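Local coordinates for 11S globulin seed storage protein (Amaranthus hypochondriacus, PDB 3QAC) that probably serves as a nutrient reserve in the seed, as the precursor of a hexameric globulin whose mature subunits each comprise an acidic and a basic chain, at residues P338-N343 against M407-A412; V360-Q365 against Q382-V387; S416-L421 against G439-R444. All blocks are in the same frame, centred on the assembly; numbering follows the deposited sequence.

Interaction 1. Residues P338-N343 against M407-A412; sequences PHYNLN and MFQSLA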
ATOM      1  N   PRO A 338      11.575 -28.019   7.121  1.00 42.36           N
ATOM      2  CA  PRO A 338      10.637 -27.057   7.690  1.00 42.49           C
ATOM      3  C   PRO A 338      11.173 -25.660   7.414  1.00 42.71           C
ATOM      4  O   PRO A 338      12.345 -25.399   7.647  1.00 40.46           O
ATOM      5  CB  PRO A 338      10.695 -27.360   9.188  1.00 41.98           C
ATOM      6  CG  PRO A 338      11.126 -28.785   9.275  1.00 43.55           C
ATOM      7  CD  PRO A 338      12.086 -28.963   8.128  1.00 44.67           C
ATOM      8  N   HIS A 339      10.325 -24.789   6.895  1.00 39.18           N
ATOM      9  CA  HIS A 339      10.727 -23.434   6.594  1.00 43.03           C
ATOM     10  C   HIS A 339       9.517 -22.549   6.752  1.00 41.58           C
ATOM     11  O   HIS A 339       8.387 -23.027   6.852  1.00 39.75           O
ATOM     12  CB  HIS A 339      11.216 -23.326   5.155  1.00 38.86           C
ATOM     13  CG  HIS A 339      10.204 -23.786   4.159  1.00 40.07           C
ATOM     14  ND1 HIS A 339       9.871 -25.113   4.006  1.00 40.17           N
ATOM     15  CD2 HIS A 339       9.429 -23.099   3.286  1.00 37.32           C
ATOM     16  CE1 HIS A 339       8.944 -25.227   3.073  1.00 44.44           C
ATOM     17  NE2 HIS A 339       8.659 -24.019   2.619  1.00 44.10           N
ATOM     18  N   TYR A 340       9.763 -21.247   6.776  1.00 39.80           N
ATOM     19  CA  TYR A 340       8.682 -20.299   6.766  1.00 37.74           C
ATOM     20  C   TYR A 340       9.008 -19.214   5.784  1.00 33.14           C
ATOM     21  O   TYR A 340      10.162 -18.893   5.568  1.00 37.25           O
ATOM     22  CB  TYR A 340       8.478 -19.725   8.153  1.00 37.45           C
ATOM     23  CG  TYR A 340       9.520 -18.718   8.588  1.00 32.67           C
ATOM     24  CD1 TYR A 340      10.731 -19.122   9.122  1.00 34.77           C
ATOM     25  CD2 TYR A 340       9.262 -17.370   8.496  1.00 30.89           C
ATOM     26  CE1 TYR A 340      11.664 -18.193   9.549  1.00 41.15           C
ATOM     27  CE2 TYR A 340      10.167 -16.440   8.919  1.00 36.74           C
ATOM     28  CZ  TYR A 340      11.371 -16.845   9.447  1.00 41.00           C
ATOM     29  OH  TYR A 340      12.274 -15.890   9.860  1.00 34.85           O
ATOM     30  N   ASN A 341       7.981 -18.663   5.179  1.00 30.51           N
ATOM     31  CA  ASN A 341       8.147 -17.561   4.274  1.00 34.14           C
ATOM     32  C   ASN A 341       8.103 -16.257   5.061  1.00 39.91           C
ATOM     33  O   ASN A 341       7.170 -16.032   5.862  1.00 33.33           O
ATOM     34  CB  ASN A 341       7.065 -17.629   3.211  1.00 33.42           C
ATOM     35  CG  ASN A 341       7.116 -18.946   2.418  1.00 45.65           C
ATOM     36  OD1 ASN A 341       7.762 -19.013   1.365  1.00 55.42           O
ATOM     37  ND2 ASN A 341       6.452 -20.001   2.934  1.00 42.43           N
ATOM     38  N   LEU A 342       9.112 -15.408   4.843  1.00 35.49           N
ATOM     39  CA  LEU A 342       9.278 -14.189   5.641  1.00 35.76           C
ATOM     40  C   LEU A 342       8.241 -13.157   5.322  1.00 34.69           C
ATOM     41  O   LEU A 342       7.780 -12.434   6.205  1.00 34.80           O
ATOM     42  CB  LEU A 342      10.622 -13.501   5.393  1.00 31.07           C
ATOM     43  CG  LEU A 342      12.008 -14.111   5.585  1.00 39.34           C
ATOM     44  CD1 LEU A 342      12.889 -13.154   6.398  1.00 37.45           C
ATOM     45  CD2 LEU A 342      11.997 -15.502   6.158  1.00 37.63           C
ATOM     46  N   ASN A 343       7.882 -13.062   4.050  1.00 32.16           N
ATOM     47  CA  ASN A 343       7.229 -11.850   3.589  1.00 34.96           C
ATOM     48  C   ASN A 343       5.893 -12.025   2.877  1.00 34.45           C
ATOM     49  O   ASN A 343       5.259 -11.049   2.496  1.00 41.74           O
ATOM     50  CB  ASN A 343       8.210 -11.018   2.731  1.00 32.92           C
ATOM     51  CG  ASN A 343       9.188 -11.882   1.960  1.00 46.18           C
ATOM     52  OD1 ASN A 343       8.886 -13.028   1.608  1.00 49.42           O
ATOM     53  ND2 ASN A 343      10.378 -11.343   1.697  1.00 50.13           N
ATOM     54  N   MET A 407      10.728 -14.314   0.184  1.00 48.81           N
ATOM     55  CA  MET A 407      11.927 -14.968   0.632  1.00 46.33           C
ATOM     56  C   MET A 407      11.465 -15.938   1.684  1.00 41.16           C
ATOM     57  O   MET A 407      10.578 -15.609   2.461  1.00 40.05           O
ATOM     58  CB  MET A 407      12.810 -13.944   1.321  1.00 46.42           C
ATOM     59  CG  MET A 407      14.266 -14.268   1.299  1.00 53.37           C
ATOM     60  SD  MET A 407      15.061 -13.156   0.128  1.00 86.53           S
ATOM     61  CE  MET A 407      15.430 -14.280  -1.230  1.00 63.77           C
ATOM     62  N   PHE A 408      12.062 -17.116   1.742  1.00 35.89           N
ATOM     63  CA  PHE A 408      11.738 -18.001   2.834  1.00 38.96           C
ATOM     64  C   PHE A 408      12.985 -18.316   3.615  1.00 37.73           C
ATOM     65  O   PHE A 408      14.078 -17.988   3.186  1.00 42.96           O
ATOM     66  CB  PHE A 408      11.057 -19.274   2.341  1.00 41.48           C
ATOM     67  CG  PHE A 408      11.960 -20.191   1.579  1.00 39.51           C
ATOM     68  CD1 PHE A 408      12.824 -21.042   2.239  1.00 40.45           C
ATOM     69  CD2 PHE A 408      11.923 -20.225   0.204  1.00 45.02           C
ATOM     70  CE1 PHE A 408      13.643 -21.908   1.531  1.00 46.37           C
ATOM     71  CE2 PHE A 408      12.753 -21.085  -0.513  1.00 44.76           C
ATOM     72  CZ  PHE A 408      13.601 -21.928   0.152  1.00 41.39           C
ATOM     73  N   GLN A 409      12.817 -18.933   4.776  1.00 36.51           N
ATOM     74  CA  GLN A 409      13.951 -19.354   5.561  1.00 38.66           C
ATOM     75  C   GLN A 409      13.752 -20.781   5.991  1.00 39.51           C
ATOM     76  O   GLN A 409      12.767 -21.107   6.661  1.00 41.54           O
ATOM     77  CB  GLN A 409      14.137 -18.474   6.800  1.00 41.81           C
ATOM     78  CG  GLN A 409      15.005 -19.146   7.860  1.00 43.92           C
ATOM     79  CD  GLN A 409      15.736 -18.159   8.763  1.00 45.73           C
ATOM     80  OE1 GLN A 409      16.796 -17.654   8.409  1.00 48.14           O
ATOM     81  NE2 GLN A 409      15.178 -17.899   9.941  1.00 45.84           N
ATOM     82  N   SER A 410      14.686 -21.635   5.604  1.00 35.65           N
ATOM     83  CA  SER A 410      14.719 -22.989   6.117  1.00 40.60           C
ATOM     84  C   SER A 410      15.063 -22.945   7.594  1.00 39.63           C
ATOM     85  O   SER A 410      15.766 -22.056   8.057  1.00 43.29           O
ATOM     86  CB  SER A 410      15.748 -23.821   5.361  1.00 36.57           C
ATOM     87  OG  SER A 410      15.477 -23.777   3.971  1.00 39.39           O
ATOM     88  N   LEU A 411      14.563 -23.906   8.340  1.00 40.77           N
ATOM     89  CA  LEU A 411      14.885 -23.975   9.747  1.00 40.74           C
ATOM     90  C   LEU A 411      16.035 -24.948   9.935  1.00 42.17           C
ATOM     91  O   LEU A 411      16.860 -24.773  10.822  1.00 47.02           O
ATOM     92  CB  LEU A 411      13.659 -24.415  10.523  1.00 41.52           C
ATOM     93  CG  LEU A 411      12.471 -23.509  10.191  1.00 43.55           C
ATOM     94  CD1 LEU A 411      11.149 -24.123  10.663  1.00 41.39           C
ATOM     95  CD2 LEU A 411      12.687 -22.127  10.794  1.00 40.60           C
ATOM     96  N   ALA A 412      16.096 -25.959   9.069  1.00 44.87           N
ATOM     97  CA  ALA A 412      17.167 -26.956   9.110  1.00 49.34           C
ATOM     98  C   ALA A 412      18.063 -26.872   7.882  1.00 45.26           C
ATOM     99  O   ALA A 412      17.642 -26.407   6.827  1.00 46.73           O
ATOM    100  CB  ALA A 412      16.580 -28.364   9.240  1.00 49.45           C
TER

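Interaction 2. Residues V360-Q365 against Q382-V387; sequences VNDQGQ and QNFAIV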
ATOM      1  N   VAL A 360       2.284 -25.133  10.679  1.00 33.40           N
ATOM      2  CA  VAL A 360       2.175 -24.719  12.064  1.00 38.89           C
ATOM      3  C   VAL A 360       1.928 -23.218  12.131  1.00 39.43           C
ATOM      4  O   VAL A 360       2.491 -22.448  11.339  1.00 40.09           O
ATOM      5  CB  VAL A 360       3.486 -25.013  12.806  1.00 43.18           C
ATOM      6  CG1 VAL A 360       3.417 -24.529  14.261  1.00 44.43           C
ATOM      7  CG2 VAL A 360       3.826 -26.489  12.724  1.00 38.79           C
ATOM      8  N   ASN A 361       1.110 -22.795  13.086  1.00 39.07           N
ATOM      9  CA  ASN A 361       0.780 -21.386  13.204  1.00 37.78           C
ATOM     10  C   ASN A 361       1.641 -20.706  14.263  1.00 41.56           C
ATOM     11  O   ASN A 361       2.638 -21.269  14.715  1.00 43.31           O
ATOM     12  CB  ASN A 361      -0.715 -21.204  13.476  1.00 36.92           C
ATOM     13  CG  ASN A 361      -1.123 -21.700  14.844  1.00 41.37           C
ATOM     14  OD1 ASN A 361      -0.279 -22.086  15.642  1.00 42.57           O
ATOM     15  ND2 ASN A 361      -2.426 -21.678  15.124  1.00 39.52           N
ATOM     16  N   ASP A 362       1.261 -19.499  14.663  1.00 37.64           N
ATOM     17  CA  ASP A 362       2.065 -18.724  15.596  1.00 41.61           C
ATOM     18  C   ASP A 362       1.971 -19.262  17.015  1.00 47.66           C
ATOM     19  O   ASP A 362       2.740 -18.868  17.894  1.00 50.88           O
ATOM     20  CB  ASP A 362       1.623 -17.264  15.579  1.00 46.21           C
ATOM     21  CG  ASP A 362       0.128 -17.111  15.798  1.00 46.53           C
ATOM     22  OD1 ASP A 362      -0.265 -16.523  16.820  1.00 54.31           O
ATOM     23  OD2 ASP A 362      -0.654 -17.578  14.943  1.00 50.46           O
ATOM     24  N   GLN A 363       1.024 -20.167  17.225  1.00 45.19           N
ATOM     25  CA  GLN A 363       0.748 -20.720  18.548  1.00 53.41           C
ATOM     26  C   GLN A 363       1.515 -22.013  18.789  1.00 47.91           C
ATOM     27  O   GLN A 363       1.427 -22.598  19.863  1.00 53.63           O
ATOM     28  CB  GLN A 363      -0.748 -21.022  18.685  1.00 51.10           C
ATOM     29  CG  GLN A 363      -1.433 -20.304  19.811  1.00 57.64           C
ATOM     30  CD  GLN A 363      -2.297 -19.195  19.304  1.00 60.95           C
ATOM     31  OE1 GLN A 363      -1.807 -18.115  18.988  1.00 65.58           O
ATOM     32  NE2 GLN A 363      -3.597 -19.456  19.193  1.00 60.60           N
ATOM     33  N   GLY A 364       2.238 -22.471  17.773  1.00 46.81           N
ATOM     34  CA  GLY A 364       2.923 -23.748  17.839  1.00 48.96           C
ATOM     35  C   GLY A 364       1.965 -24.903  17.595  1.00 51.03           C
ATOM     36  O   GLY A 364       2.290 -26.059  17.852  1.00 49.30           O
ATOM     37  N   GLN A 365       0.777 -24.585  17.092  1.00 49.23           N
ATOM     38  CA  GLN A 365      -0.242 -25.592  16.805  1.00 44.77           C
ATOM     39  C   GLN A 365      -0.196 -25.982  15.343  1.00 42.71           C
ATOM     40  O   GLN A 365      -0.067 -25.120  14.468  1.00 37.77           O
ATOM     41  CB  GLN A 365      -1.646 -25.058  17.141  1.00 45.81           C
ATOM     42  CG  GLN A 365      -1.872 -24.804  18.623  1.00 53.13           C
ATOM     43  CD  GLN A 365      -1.435 -25.991  19.483  1.00 64.95           C
ATOM     44  OE1 GLN A 365      -1.989 -27.095  19.371  1.00 61.47           O
ATOM     45  NE2 GLN A 365      -0.431 -25.770  20.335  1.00 65.33           N
ATOM     46  N   GLN A 382       1.672 -16.161   5.475  1.00 34.04           N
ATOM     47  CA  GLN A 382       2.950 -15.545   5.784  1.00 28.10           C
ATOM     48  C   GLN A 382       3.385 -15.944   7.168  1.00 29.86           C
ATOM     49  O   GLN A 382       2.607 -15.838   8.118  1.00 33.19           O
ATOM     50  CB  GLN A 382       2.863 -14.016   5.726  1.00 32.79           C
ATOM     51  CG  GLN A 382       4.148 -13.326   6.217  1.00 33.04           C
ATOM     52  CD  GLN A 382       4.014 -11.815   6.371  1.00 35.40           C
ATOM     53  OE1 GLN A 382       5.022 -11.108   6.445  1.00 33.24           O
ATOM     54  NE2 GLN A 382       2.776 -11.316   6.416  1.00 28.18           N
ATOM     55  N   ASN A 383       4.627 -16.405   7.266  1.00 28.70           N
ATOM     56  CA  ASN A 383       5.274 -16.690   8.528  1.00 29.84           C
ATOM     57  C   ASN A 383       4.866 -18.025   9.123  1.00 32.53           C
ATOM     58  O   ASN A 383       5.501 -18.488  10.057  1.00 31.90           O
ATOM     59  CB  ASN A 383       5.075 -15.550   9.544  1.00 31.20           C
ATOM     60  CG  ASN A 383       6.051 -14.387   9.337  1.00 35.44           C
ATOM     61  OD1 ASN A 383       6.186 -13.524  10.206  1.00 32.89           O
ATOM     62  ND2 ASN A 383       6.741 -14.371   8.195  1.00 27.89           N
ATOM     63  N   PHE A 384       3.826 -18.654   8.580  1.00 32.68           N
ATOM     64  CA  PHE A 384       3.469 -19.986   9.050  1.00 33.20           C
ATOM     65  C   PHE A 384       4.546 -20.986   8.629  1.00 34.41           C
ATOM     66  O   PHE A 384       4.924 -21.065   7.454  1.00 34.62           O
ATOM     67  CB  PHE A 384       2.083 -20.424   8.545  1.00 33.23           C
ATOM     68  CG  PHE A 384       0.914 -19.875   9.364  1.00 31.15           C
ATOM     69  CD1 PHE A 384      -0.227 -20.650   9.577  1.00 29.85           C
ATOM     70  CD2 PHE A 384       0.952 -18.594   9.897  1.00 28.21           C
ATOM     71  CE1 PHE A 384      -1.314 -20.166  10.307  1.00 30.24           C
ATOM     72  CE2 PHE A 384      -0.124 -18.094  10.642  1.00 33.49           C
ATOM     73  CZ  PHE A 384      -1.269 -18.895  10.846  1.00 31.86           C
ATOM     74  N   ALA A 385       5.027 -21.755   9.593  1.00 31.11           N
ATOM     75  CA  ALA A 385       6.053 -22.750   9.329  1.00 33.95           C
ATOM     76  C   ALA A 385       5.482 -23.976   8.640  1.00 39.80           C
ATOM     77  O   ALA A 385       4.365 -24.415   8.938  1.00 38.26           O
ATOM     78  CB  ALA A 385       6.752 -23.138  10.595  1.00 35.30           C
ATOM     79  N   ILE A 386       6.263 -24.521   7.712  1.00 39.16           N
ATOM     80  CA  ILE A 386       5.812 -25.615   6.880  1.00 38.96           C
ATOM     81  C   ILE A 386       6.945 -26.564   6.461  1.00 41.25           C
ATOM     82  O   ILE A 386       8.080 -26.133   6.255  1.00 43.86           O
ATOM     83  CB  ILE A 386       5.019 -25.106   5.658  1.00 35.94           C
ATOM     84  CG1 ILE A 386       4.809 -26.227   4.652  1.00 35.86           C
ATOM     85  CG2 ILE A 386       5.724 -23.914   4.992  1.00 41.46           C
ATOM     86  CD1 ILE A 386       3.977 -25.833   3.488  1.00 36.29           C
ATOM     87  N   VAL A 387       6.618 -27.857   6.396  1.00 38.76           N
ATOM     88  CA  VAL A 387       7.491 -28.908   5.869  1.00 41.25           C
ATOM     89  C   VAL A 387       6.741 -29.706   4.802  1.00 39.78           C
ATOM     90  O   VAL A 387       5.527 -29.890   4.868  1.00 42.61           O
ATOM     91  CB  VAL A 387       8.009 -29.851   6.990  1.00 40.43           C
ATOM     92  CG1 VAL A 387       6.847 -30.517   7.733  1.00 39.91           C
ATOM     93  CG2 VAL A 387       8.986 -30.887   6.423  1.00 42.61           C
TER

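Interaction 3. Residues S416-L421 against G439-R444; sequences SAIRSL and GLKFNR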
ATOM      1  N   SER A 416      20.219 -22.195   7.089  1.00 52.44           N
ATOM      2  CA  SER A 416      18.986 -22.383   7.857  1.00 45.43           C
ATOM      3  C   SER A 416      19.032 -21.491   9.092  1.00 46.42           C
ATOM      4  O   SER A 416      20.093 -20.948   9.442  1.00 44.50           O
ATOM      5  CB  SER A 416      18.835 -23.837   8.301  1.00 45.33           C
ATOM      6  OG  SER A 416      19.735 -24.147   9.357  1.00 43.61           O
ATOM      7  N   ALA A 417      17.889 -21.332   9.753  1.00 41.19           N
ATOM      8  CA  ALA A 417      17.854 -20.517  10.953  1.00 42.46           C
ATOM      9  C   ALA A 417      18.795 -21.129  11.972  1.00 42.53           C
ATOM     10  O   ALA A 417      19.628 -20.442  12.538  1.00 45.68           O
ATOM     11  CB  ALA A 417      16.472 -20.444  11.503  1.00 40.92           C
ATOM     12  N   ILE A 418      18.666 -22.431  12.189  1.00 40.56           N
ATOM     13  CA  ILE A 418      19.466 -23.110  13.202  1.00 45.04           C
ATOM     14  C   ILE A 418      20.965 -22.943  12.945  1.00 45.44           C
ATOM     15  O   ILE A 418      21.726 -22.579  13.839  1.00 43.22           O
ATOM     16  CB  ILE A 418      19.112 -24.607  13.267  1.00 45.02           C
ATOM     17  CG1 ILE A 418      17.652 -24.788  13.701  1.00 53.40           C
ATOM     18  CG2 ILE A 418      20.036 -25.335  14.198  1.00 46.36           C
ATOM     19  CD1 ILE A 418      17.259 -24.013  14.949  1.00 50.74           C
ATOM     20  N   ARG A 419      21.387 -23.211  11.716  1.00 46.43           N
ATOM     21  CA  ARG A 419      22.799 -23.122  11.377  1.00 51.07           C
ATOM     22  C   ARG A 419      23.350 -21.700  11.491  1.00 48.78           C
ATOM     23  O   ARG A 419      24.520 -21.508  11.778  1.00 48.56           O
ATOM     24  CB  ARG A 419      23.033 -23.657   9.978  1.00 52.95           C
ATOM     25  CG  ARG A 419      24.473 -23.646   9.592  1.00 52.63           C
ATOM     26  CD  ARG A 419      24.795 -24.862   8.767  1.00 54.41           C
ATOM     27  NE  ARG A 419      25.980 -24.630   7.956  1.00 57.43           N
ATOM     28  CZ  ARG A 419      26.567 -25.570   7.230  1.00 64.42           C
ATOM     29  NH1 ARG A 419      27.648 -25.267   6.508  1.00 57.96           N
ATOM     30  NH2 ARG A 419      26.069 -26.811   7.232  1.00 55.40           N
ATOM     31  N   SER A 420      22.496 -20.707  11.266  1.00 47.76           N
ATOM     32  CA  SER A 420      22.882 -19.316  11.456  1.00 47.56           C
ATOM     33  C   SER A 420      23.054 -18.944  12.934  1.00 44.77           C
ATOM     34  O   SER A 420      23.680 -17.934  13.251  1.00 44.93           O
ATOM     35  CB  SER A 420      21.874 -18.385  10.789  1.00 49.07           C
ATOM     36  OG  SER A 420      21.897 -18.547   9.381  1.00 50.59           O
ATOM     37  N   LEU A 421      22.504 -19.758  13.829  1.00 42.91           N
ATOM     38  CA  LEU A 421      22.636 -19.523  15.271  1.00 46.92           C
ATOM     39  C   LEU A 421      24.008 -19.918  15.815  1.00 48.43           C
ATOM     40  O   LEU A 421      24.499 -21.001  15.521  1.00 46.82           O
ATOM     41  CB  LEU A 421      21.573 -20.303  16.043  1.00 46.85           C
ATOM     42  CG  LEU A 421      20.126 -19.904  15.816  1.00 44.45           C
ATOM     43  CD1 LEU A 421      19.219 -20.808  16.599  1.00 42.38           C
ATOM     44  CD2 LEU A 421      19.929 -18.433  16.214  1.00 45.17           C
ATOM     45  N   GLY A 439      25.444 -31.223  16.318  1.00 50.15           N
ATOM     46  CA  GLY A 439      24.729 -32.107  15.419  1.00 54.25           C
ATOM     47  C   GLY A 439      23.403 -31.533  14.957  1.00 55.70           C
ATOM     48  O   GLY A 439      22.990 -31.725  13.804  1.00 51.34           O
ATOM     49  N   LEU A 440      22.723 -30.837  15.865  1.00 53.41           N
ATOM     50  CA  LEU A 440      21.512 -30.130  15.489  1.00 53.61           C
ATOM     51  C   LEU A 440      21.849 -29.160  14.357  1.00 55.41           C
ATOM     52  O   LEU A 440      21.098 -29.039  13.390  1.00 52.05           O
ATOM     53  CB  LEU A 440      20.935 -29.377  16.685  1.00 54.78           C
ATOM     54  CG  LEU A 440      19.634 -28.615  16.421  0.67 55.06           C
ATOM     55  CD1 LEU A 440      18.611 -29.542  15.794  1.00 51.65           C
ATOM     56  CD2 LEU A 440      19.100 -27.999  17.712  1.00 54.66           C
ATOM     57  N   LYS A 441      22.993 -28.490  14.470  1.00 50.12           N
ATOM     58  CA  LYS A 441      23.398 -27.520  13.464  1.00 48.84           C
ATOM     59  C   LYS A 441      23.877 -28.152  12.165  1.00 55.70           C
ATOM     60  O   LYS A 441      23.522 -27.679  11.087  1.00 58.13           O
ATOM     61  CB  LYS A 441      24.478 -26.576  13.995  1.00 47.88           C
ATOM     62  CG  LYS A 441      23.985 -25.607  15.050  1.00 51.94           C
ATOM     63  CD  LYS A 441      25.011 -24.514  15.341  1.00 50.81           C
ATOM     64  CE  LYS A 441      25.314 -23.678  14.112  1.00 47.53           C
ATOM     65  NZ  LYS A 441      26.198 -22.524  14.443  1.00 51.16           N
ATOM     66  N   PHE A 442      24.680 -29.209  12.246  1.00 53.57           N
ATOM     67  CA  PHE A 442      25.423 -29.631  11.057  1.00 52.43           C
ATOM     68  C   PHE A 442      25.098 -31.011  10.498  1.00 52.41           C
ATOM     69  O   PHE A 442      25.533 -31.351   9.407  1.00 55.36           O
ATOM     70  CB  PHE A 442      26.921 -29.487  11.299  1.00 53.03           C
ATOM     71  CG  PHE A 442      27.335 -28.096  11.661  1.00 53.68           C
ATOM     72  CD1 PHE A 442      27.451 -27.114  10.685  1.00 55.81           C
ATOM     73  CD2 PHE A 442      27.610 -27.762  12.977  1.00 54.97           C
ATOM     74  CE1 PHE A 442      27.838 -25.823  11.011  1.00 53.11           C
ATOM     75  CE2 PHE A 442      27.999 -26.471  13.313  1.00 59.04           C
ATOM     76  CZ  PHE A 442      28.115 -25.499  12.327  1.00 54.16           C
ATOM     77  N   ASN A 443      24.322 -31.796  11.231  1.00 53.41           N
ATOM     78  CA  ASN A 443      23.946 -33.129  10.773  1.00 53.60           C
ATOM     79  C   ASN A 443      23.206 -33.123   9.453  1.00 55.40           C
ATOM     80  O   ASN A 443      23.052 -34.156   8.810  1.00 60.58           O
ATOM     81  CB  ASN A 443      23.123 -33.839  11.839  1.00 52.21           C
ATOM     82  CG  ASN A 443      23.968 -34.272  12.989  1.00 51.60           C
ATOM     83  OD1 ASN A 443      25.170 -34.026  12.984  1.00 51.82           O
ATOM     84  ND2 ASN A 443      23.368 -34.923  13.981  1.00 47.93           N
ATOM     85  N   ARG A 444      22.758 -31.942   9.048  1.00 57.11           N
ATOM     86  CA  ARG A 444      21.978 -31.791   7.831  1.00 55.45           C
ATOM     87  C   ARG A 444      22.708 -30.864   6.849  1.00 56.01           C
ATOM     88  O   ARG A 444      22.489 -29.656   6.859  1.00 52.19           O
ATOM     89  CB  ARG A 444      20.597 -31.236   8.183  1.00 55.67           C
ATOM     90  CG  ARG A 444      19.736 -30.952   6.988  1.00 56.88           C
ATOM     91  CD  ARG A 444      19.618 -32.177   6.138  1.00 55.13           C
ATOM     92  NE  ARG A 444      18.861 -33.204   6.826  1.00 55.38           N
ATOM     93  CZ  ARG A 444      18.627 -34.405   6.320  1.00 59.90           C
ATOM     94  NH1 ARG A 444      19.107 -34.716   5.120  1.00 58.37           N
ATOM     95  NH2 ARG A 444      17.920 -35.291   7.007  1.00 62.01           N
TER
HETATM   96  O   HOH W   1      23.844 -28.040   8.493  1.00 53.90           O

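Interaction 1. Residues P338-N343 against M407-A412
His339 and Phe408 meet on one face of a short antiparallel ladder, in an edge-to-face pair: the imidazole turns its edge toward the phenyl face, centroids 5.3 Å apart and planes at 62°. In both residues CG sits between the backbone N and the carbonyl carbon (chi1 56° and 70°), and both CB atoms point to the same face. His339 ND1 is held by Ala337 O. Ser410 OG lies in the plane of the phenyl ring at its edge and bonds to Thr448.

The opposite face, that of Tyr340 and Gln409, is packed tightly. The Tyr340 ring runs side by side with Gln409, Tyr340 CE1 lying 3.7 Å from Gln409 CB, while beside them Leu342 CD2 comes equally close to that CB. Leu411 CD2 approaches the ring edge, and Leu411 CD1 packs 3.6 Å from Pro338 CB. The second subunit packs against this side: Phe67 there stacks on Tyr340, whose hydroxyl bonds to Gly145 O of that subunit, so a residue both flat and polar-tipped suits the place.

Between the strands run four backbone bonds: Pro338, without an N-H, still offers O to Leu411 N at 2.8 Å; Tyr340 and Gln409 exchange two; Leu342 N reaches Met407 O at 2.8 Å. Toward Met407 the side-chain packing thins, although the backbone bond persists: Met407 CB is 4.3 Å from Leu342 CG, but the exposed thioether, bent at chi2 and chi3, leads away, and Asn343 is partly exposed too. Antiparallel pairing of this kind, with alternate side chains on opposite faces, is characteristic of the curled sheets of the cupin beta-barrel.

Interaction 2. Residues V360-Q365 against Q382-V387
The Phe384 ring carries Asn361 on one face: Asn361 CA stands 3.7 Å above the plane over the ring centre, a CH-pi contact, and Asn361 CB lies 3.4 Å from Phe384 CE1. Val360 O and Asp362 OD2 approach the ring obliquely, the carboxylate oxygen at a remote 4.3 Å from Phe384 CZ. A flat apolar ring suits this place because it can lie against the backbone of a turn.

The second flat group is the Asn361 amide. Its CG sits between the backbone N and the carbonyl carbon (chi1 68°), over the turn's own backbone. Asn361 OD1 accepts from Gln363 N at 2.8 Å, making an Asx turn, and from Gln365 N at 3.1 Å, the donors coming from opposite faces of the amide plane. ND2 bonds to Ile16 O, so both ends of the amide are engaged and its rotation is fixed. Gly364, with phi 79°, closes the type I turn in a conformation that glycine takes easily.

Val360 and Ala385 form an antiparallel hydrogen-bonded pair joining strands 354-360 and 385-391, Val360 N reaching Ala385 O at 2.8 Å; the return bond is weak. The turn closes the hairpin of strands 354-360 and 366-373 in the curled sheet of the C-terminal cupin barrel, where Ile359 packs on Phe384 and Asp362 meets Thr179 of the second subunit.

Interaction 3. Residues S416-L421 against G439-R444
In the helical part inserted between strands 408-410 and 449-450 of the C-terminal cupin sheet, the short helical turn 417-420 lies against helix 434-442, with Lys441 and Phe442 meeting Ile418, Arg419 and Leu421. Ser416 caps the short turn, its OG accepting from Arg419 N. Ile418 CG2 packs 4.0 Å from Leu440 CG, branched chains crossing at about a right angle.

Lys441 is bent at chi3 (61°), which carries CE to 3.3 Å from Arg419 O. NZ donates to Leu421 O at 2.5 Å, a short value that is doubtful in detail, and weakly to Arg419 O; Asp126 of the second subunit makes a salt bridge to it. A leucine here would probably deprive Asp126 of that subunit of this salt bridge and leave the carbonyl oxygens of this turn without the ammonium group.

Arg419 presents a guanidinium face to the edge of the Phe442 ring, CD1 lying 3.6 Å above the guanidinium plane, with the planes 59° apart. In the guanidinium plane, a water accepts from NH2 and donates to Lys441 O and Arg444 O.

Two cations therefore share a largely buried contact. Carbonyl oxygens and the neighbouring carboxylate would offset the lysine charge and are likely to favour its protonated form.

In the fold
The three contacts lie on the same side of the chain's centre. Interactions 1 and 2 have centres about 10 Å apart and share one curled sheet, in which strands 335-341 and 385-391 are neighbours; His339 N with Ile386 O and Asn341 O with Asn383 ND2 join them. Along the chain, interaction 2 is nested within the loop closed by interaction 1. Interaction 3 follows both, its centre about 14 Å from that of interaction 1 and 19 Å from that of interaction 2. Strand 408-410 leads on to helix 417-420, and Ser410 O meets Ala417 N, so the start of the helical part is bonded back onto the end of the strand. All three contacts touch the second subunit, linking the fold to its assembly.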